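Local coordinates for protein KLLA0E03807p (Kluyveromyces lactis, PDB 3SQI) that binds DNA through its DNA-binding domain as Ndc10, a platform for inner kinetochore assembly in budding yeast, at a contact of chain A with DNA. Sequence-based numbering; all coordinates share one arbitrary frame.

A contact of chain A with DNA. Residues 236-237, 241, 243-244, 247, 251. With nucleotides of chain C; nucleotides of chain B.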
ATOM      1  N   GLY A 236      18.402   8.382  -5.377  1.00121.36           N
ATOM      2  CA  GLY A 236      19.725   7.789  -5.458  1.00123.07           C
ATOM      3  C   GLY A 236      20.767   8.874  -5.282  1.00109.17           C
ATOM      4  O   GLY A 236      20.524   9.861  -4.584  1.00109.67           O
ATOM      5  N   LYS A 237      21.928   8.699  -5.905  1.00 99.81           N
ATOM      6  CA  LYS A 237      22.966   9.722  -5.866  1.00107.85           C
ATOM      7  C   LYS A 237      22.388  11.069  -6.281  1.00112.83           C
ATOM      8  O   LYS A 237      22.511  12.058  -5.559  1.00114.55           O
ATOM      9  CB  LYS A 237      24.133   9.351  -6.785  1.00102.45           C
ATOM     10  CG  LYS A 237      25.342   8.794  -6.059  1.00146.89           C
ATOM     11  CD  LYS A 237      26.142   9.899  -5.391  1.00144.75           C
ATOM     12  CE  LYS A 237      27.413   9.348  -4.763  1.00137.29           C
ATOM     13  NZ  LYS A 237      28.210   8.549  -5.739  1.00123.09           N
ATOM     14  N   GLN A 241      16.442  11.481  -9.480  1.00109.80           N
ATOM     15  CA  GLN A 241      16.309  10.123 -10.017  1.00102.00           C
ATOM     16  C   GLN A 241      16.194   9.048  -8.937  1.00 95.58           C
ATOM     17  O   GLN A 241      16.759   9.166  -7.848  1.00 95.55           O
ATOM     18  CB  GLN A 241      17.479   9.787 -10.947  1.00103.42           C
ATOM     19  CG  GLN A 241      18.718   9.296 -10.210  1.00126.18           C
ATOM     20  CD  GLN A 241      19.888   9.054 -11.139  1.00149.92           C
ATOM     21  OE1 GLN A 241      19.859   9.455 -12.304  1.00146.77           O
ATOM     22  NE2 GLN A 241      20.927   8.392 -10.630  1.00165.69           N
ATOM     23  N   PRO A 243      17.041   5.394  -7.368  1.00 96.73           N
ATOM     24  CA  PRO A 243      18.306   4.651  -7.360  1.00 92.93           C
ATOM     25  C   PRO A 243      18.296   3.614  -8.472  1.00106.36           C
ATOM     26  O   PRO A 243      17.222   3.177  -8.887  1.00106.70           O
ATOM     27  CB  PRO A 243      18.295   3.943  -6.001  1.00 82.39           C
ATOM     28  CG  PRO A 243      17.309   4.687  -5.181  1.00 86.91           C
ATOM     29  CD  PRO A 243      16.267   5.166  -6.140  1.00 90.92           C
ATOM     30  N   ARG A 244      19.471   3.220  -8.946  1.00111.06           N
ATOM     31  CA  ARG A 244      19.554   2.259 -10.038  1.00 97.91           C
ATOM     32  C   ARG A 244      19.180   0.840  -9.606  1.00101.23           C
ATOM     33  O   ARG A 244      19.243   0.490  -8.427  1.00 94.94           O
ATOM     34  CB  ARG A 244      20.942   2.297 -10.678  1.00100.06           C
ATOM     35  CG  ARG A 244      21.263   3.634 -11.335  1.00108.95           C
ATOM     36  CD  ARG A 244      20.086   4.125 -12.170  1.00109.83           C
ATOM     37  NE  ARG A 244      20.444   5.228 -13.059  1.00116.75           N
ATOM     38  CZ  ARG A 244      19.901   6.440 -13.005  1.00126.66           C
ATOM     39  NH1 ARG A 244      18.973   6.712 -12.098  1.00125.05           N
ATOM     40  NH2 ARG A 244      20.285   7.380 -13.859  1.00136.36           N
ATOM     41  N   THR A 247      21.877  -1.507  -7.919  1.00134.06           N
ATOM     42  CA  THR A 247      22.159  -0.991  -6.586  1.00117.10           C
ATOM     43  C   THR A 247      21.220  -1.606  -5.547  1.00106.18           C
ATOM     44  O   THR A 247      21.653  -2.343  -4.649  1.00114.23           O
ATOM     45  CB  THR A 247      22.018   0.531  -6.551  1.00116.82           C
ATOM     46  OG1 THR A 247      22.960   1.117  -7.459  1.00126.94           O
ATOM     47  CG2 THR A 247      22.264   1.050  -5.144  1.00104.98           C
ATOM     48  N   TRP A 251      21.538  -4.078  -2.249  1.00119.36           N
ATOM     49  CA  TRP A 251      21.036  -3.765  -0.917  1.00100.37           C
ATOM     50  C   TRP A 251      20.158  -4.884  -0.355  1.00 95.11           C
ATOM     51  O   TRP A 251      20.229  -5.200   0.835  1.00 94.57           O
ATOM     52  CB  TRP A 251      20.272  -2.437  -0.922  1.00122.02           C
ATOM     53  CG  TRP A 251      21.141  -1.256  -1.232  1.00135.92           C
ATOM     54  CD1 TRP A 251      22.254  -1.244  -2.020  1.00145.05           C
ATOM     55  CD2 TRP A 251      20.979   0.084  -0.749  1.00136.53           C
ATOM     56  NE1 TRP A 251      22.790   0.019  -2.064  1.00149.76           N
ATOM     57  CE2 TRP A 251      22.028   0.853  -1.291  1.00145.50           C
ATOM     58  CE3 TRP A 251      20.048   0.706   0.087  1.00142.03           C
ATOM     59  CZ2 TRP A 251      22.174   2.213  -1.023  1.00144.18           C
ATOM     60  CZ3 TRP A 251      20.196   2.059   0.353  1.00144.18           C
ATOM     61  CH2 TRP A 251      21.250   2.796  -0.201  1.00145.76           C
TER
ATOM     62  P    DT C  15      25.402  15.066  -8.254  1.00156.05           P
ATOM     63  OP1  DT C  15      24.349  15.111  -9.301  1.00136.19           O
ATOM     64  OP2  DT C  15      26.275  16.234  -7.991  1.00132.92           O
ATOM     65  O5'  DT C  15      24.726  14.683  -6.863  1.00153.62           O
ATOM     66  C5'  DT C  15      25.034  13.404  -6.331  1.00145.75           C
ATOM     67  C4'  DT C  15      25.650  13.613  -4.973  1.00132.10           C
ATOM     68  O4'  DT C  15      26.954  13.002  -4.871  1.00134.96           O
ATOM     69  C3'  DT C  15      25.969  15.065  -4.728  1.00134.82           C
ATOM     70  O3'  DT C  15      24.770  15.763  -4.455  1.00144.88           O
ATOM     71  C2'  DT C  15      26.848  14.927  -3.494  1.00136.52           C
ATOM     72  C1'  DT C  15      27.626  13.649  -3.803  1.00138.24           C
ATOM     73  N1   DT C  15      29.046  13.923  -4.162  1.00140.56           N
ATOM     74  C2   DT C  15      30.039  13.237  -3.504  1.00140.31           C
ATOM     75  O2   DT C  15      29.825  12.400  -2.646  1.00139.58           O
ATOM     76  N3   DT C  15      31.307  13.568  -3.895  1.00141.11           N
ATOM     77  C4   DT C  15      31.686  14.492  -4.847  1.00146.04           C
ATOM     78  O4   DT C  15      32.863  14.701  -5.119  1.00145.62           O
ATOM     79  C5   DT C  15      30.599  15.181  -5.492  1.00148.55           C
ATOM     80  C7   DT C  15      30.887  16.211  -6.544  1.00153.11           C
ATOM     81  C6   DT C  15      29.347  14.870  -5.123  1.00142.92           C
TER
ATOM     82  P    DT B   4      31.730   3.881   1.158  1.00171.45           P
ATOM     83  OP1  DT B   4      31.977   3.597   2.589  1.00169.33           O
ATOM     84  OP2  DT B   4      32.283   2.977   0.116  1.00145.58           O
ATOM     85  O5'  DT B   4      30.155   3.989   0.916  1.00166.42           O
ATOM     86  C5'  DT B   4      29.592   5.251   0.559  1.00156.02           C
ATOM     87  C4'  DT B   4      28.892   5.171  -0.789  1.00146.92           C
ATOM     88  O4'  DT B   4      29.725   5.753  -1.826  1.00145.25           O
ATOM     89  C3'  DT B   4      28.585   3.767  -1.286  1.00132.66           C
ATOM     90  O3'  DT B   4      27.530   3.852  -2.225  1.00132.28           O
ATOM     91  C2'  DT B   4      29.894   3.448  -1.991  1.00133.05           C
ATOM     92  C1'  DT B   4      30.005   4.746  -2.780  1.00136.47           C
ATOM     93  N1   DT B   4      31.325   5.037  -3.411  1.00133.24           N
ATOM     94  C2   DT B   4      31.334   5.759  -4.585  1.00138.49           C
ATOM     95  O2   DT B   4      30.329   6.166  -5.136  1.00140.02           O
ATOM     96  N3   DT B   4      32.575   5.995  -5.103  1.00146.22           N
ATOM     97  C4   DT B   4      33.790   5.603  -4.586  1.00147.94           C
ATOM     98  O4   DT B   4      34.850   5.879  -5.148  1.00148.19           O
ATOM     99  C5   DT B   4      33.712   4.852  -3.355  1.00141.84           C
ATOM    100  C7   DT B   4      34.968   4.363  -2.699  1.00150.99           C
ATOM    101  C6   DT B   4      32.501   4.605  -2.830  1.00129.09           C
ATOM    102  P    DT B   5      26.350   2.761  -2.224  1.00128.46           P
ATOM    103  OP1  DT B   5      25.556   2.954  -0.988  1.00113.83           O
ATOM    104  OP2  DT B   5      26.947   1.443  -2.523  1.00128.55           O
ATOM    105  O5'  DT B   5      25.475   3.157  -3.506  1.00 97.96           O
ATOM    106  C5'  DT B   5      24.769   4.392  -3.477  1.00101.40           C
ATOM    107  C4'  DT B   5      24.839   5.134  -4.802  1.00102.02           C
ATOM    108  O4'  DT B   5      26.214   5.327  -5.216  1.00110.19           O
ATOM    109  C3'  DT B   5      24.132   4.471  -5.973  1.00103.08           C
ATOM    110  O3'  DT B   5      23.188   5.431  -6.438  1.00 97.05           O
ATOM    111  C2'  DT B   5      25.256   4.138  -6.964  1.00112.66           C
ATOM    112  C1'  DT B   5      26.325   5.162  -6.612  1.00117.31           C
ATOM    113  N1   DT B   5      27.743   4.750  -6.828  1.00129.55           N
ATOM    114  C2   DT B   5      28.516   5.317  -7.831  1.00129.91           C
ATOM    115  O2   DT B   5      28.107   6.149  -8.620  1.00127.06           O
ATOM    116  N3   DT B   5      29.809   4.861  -7.889  1.00122.93           N
ATOM    117  C4   DT B   5      30.386   3.923  -7.056  1.00128.09           C
ATOM    118  O4   DT B   5      31.548   3.563  -7.182  1.00132.66           O
ATOM    119  C5   DT B   5      29.529   3.384  -6.029  1.00126.46           C
ATOM    120  C7   DT B   5      30.056   2.354  -5.078  1.00135.04           C
ATOM    121  C6   DT B   5      28.267   3.815  -5.960  1.00119.41           C
ATOM    122  P    DT B   6      22.680   5.405  -7.960  1.00124.79           P
ATOM    123  OP1  DT B   6      21.561   6.365  -8.082  1.00133.34           O
ATOM    124  OP2  DT B   6      22.476   3.993  -8.349  1.00105.25           O
ATOM    125  O5'  DT B   6      23.923   5.976  -8.781  1.00120.36           O
ATOM    126  C5'  DT B   6      23.814   6.024 -10.184  1.00117.85           C
ATOM    127  C4'  DT B   6      25.143   5.711 -10.839  1.00131.70           C
ATOM    128  O4'  DT B   6      25.961   4.797 -10.068  1.00135.82           O
ATOM    129  C3'  DT B   6      25.030   5.048 -12.211  1.00142.91           C
ATOM    130  O3'  DT B   6      25.263   6.057 -13.184  1.00163.64           O
ATOM    131  C2'  DT B   6      26.128   3.975 -12.194  1.00135.76           C
ATOM    132  C1'  DT B   6      26.955   4.466 -11.011  1.00142.39           C
ATOM    133  N1   DT B   6      27.996   3.546 -10.446  1.00144.51           N
ATOM    134  C2   DT B   6      29.277   3.610 -10.971  1.00156.94           C
ATOM    135  O2   DT B   6      29.604   4.361 -11.873  1.00153.16           O
ATOM    136  N3   DT B   6      30.178   2.751 -10.403  1.00157.64           N
ATOM    137  C4   DT B   6      29.930   1.862  -9.378  1.00146.78           C
ATOM    138  O4   DT B   6      30.815   1.139  -8.939  1.00116.90           O
ATOM    139  C5   DT B   6      28.576   1.853  -8.867  1.00127.43           C
ATOM    140  C7   DT B   6      28.195   0.925  -7.752  1.00113.07           C
ATOM    141  C6   DT B   6      27.680   2.686  -9.413  1.00122.03           C
TER
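In the DNA-binding domain of Ndc10, a loop and the first turns of helix 245-259 hold the backbone of chain B, while one lysine enters the minor groove. At DT4 of chain B, the amino group of Lys237 lies at the sugar edge of the base. Lys237 NZ makes a weak hydrogen bond to O2 of DT4 of chain B, at 3.2 Å. Bends at chi2 (-77°) and chi4 (52°) bring the chain there. On the way it runs between the two strands. Lys237 CG lies 3.8 Å from C1' of DT5 of chain B, and its CD lies against the sugar of DT15 of chain C. An alanine here would lack the amino group and the methylenes beside both sugars, and would probably weaken the hold in the minor groove. At DT5 of chain B, Trp251 turns the benzene end of its indole to the phosphate; Trp251 CZ2 is 3.5 Å from OP1 of DT5. Thr247 CG2, anti to the backbone N, faces the sugar of the same nucleotide.

The phosphate of DT6 of chain B takes bonds on both of its free oxygens. Lys237 N donates to OP1 of DT6 at 3.2 Å, and Gln241 NE2 adds a weak bond to that oxygen. OP2 of DT6 accepts from both Arg244 N and the Thr247 hydroxyl, with Thr247 OG1 3.0 Å away. Contacts to the sugar-phosphate backbone of this kind probably depend little on sequence. The start of the helix lies beside this phosphate, and its dipole may help to hold the charge. Arg244 brings its CG to within 3.7 Å of C5' of DT6 of chain B. Its guanidinium turns back to the protein: Arg244 NH2 donates to Gln241 OE1 at 2.6 Å, from 52° above the carbonyl plane.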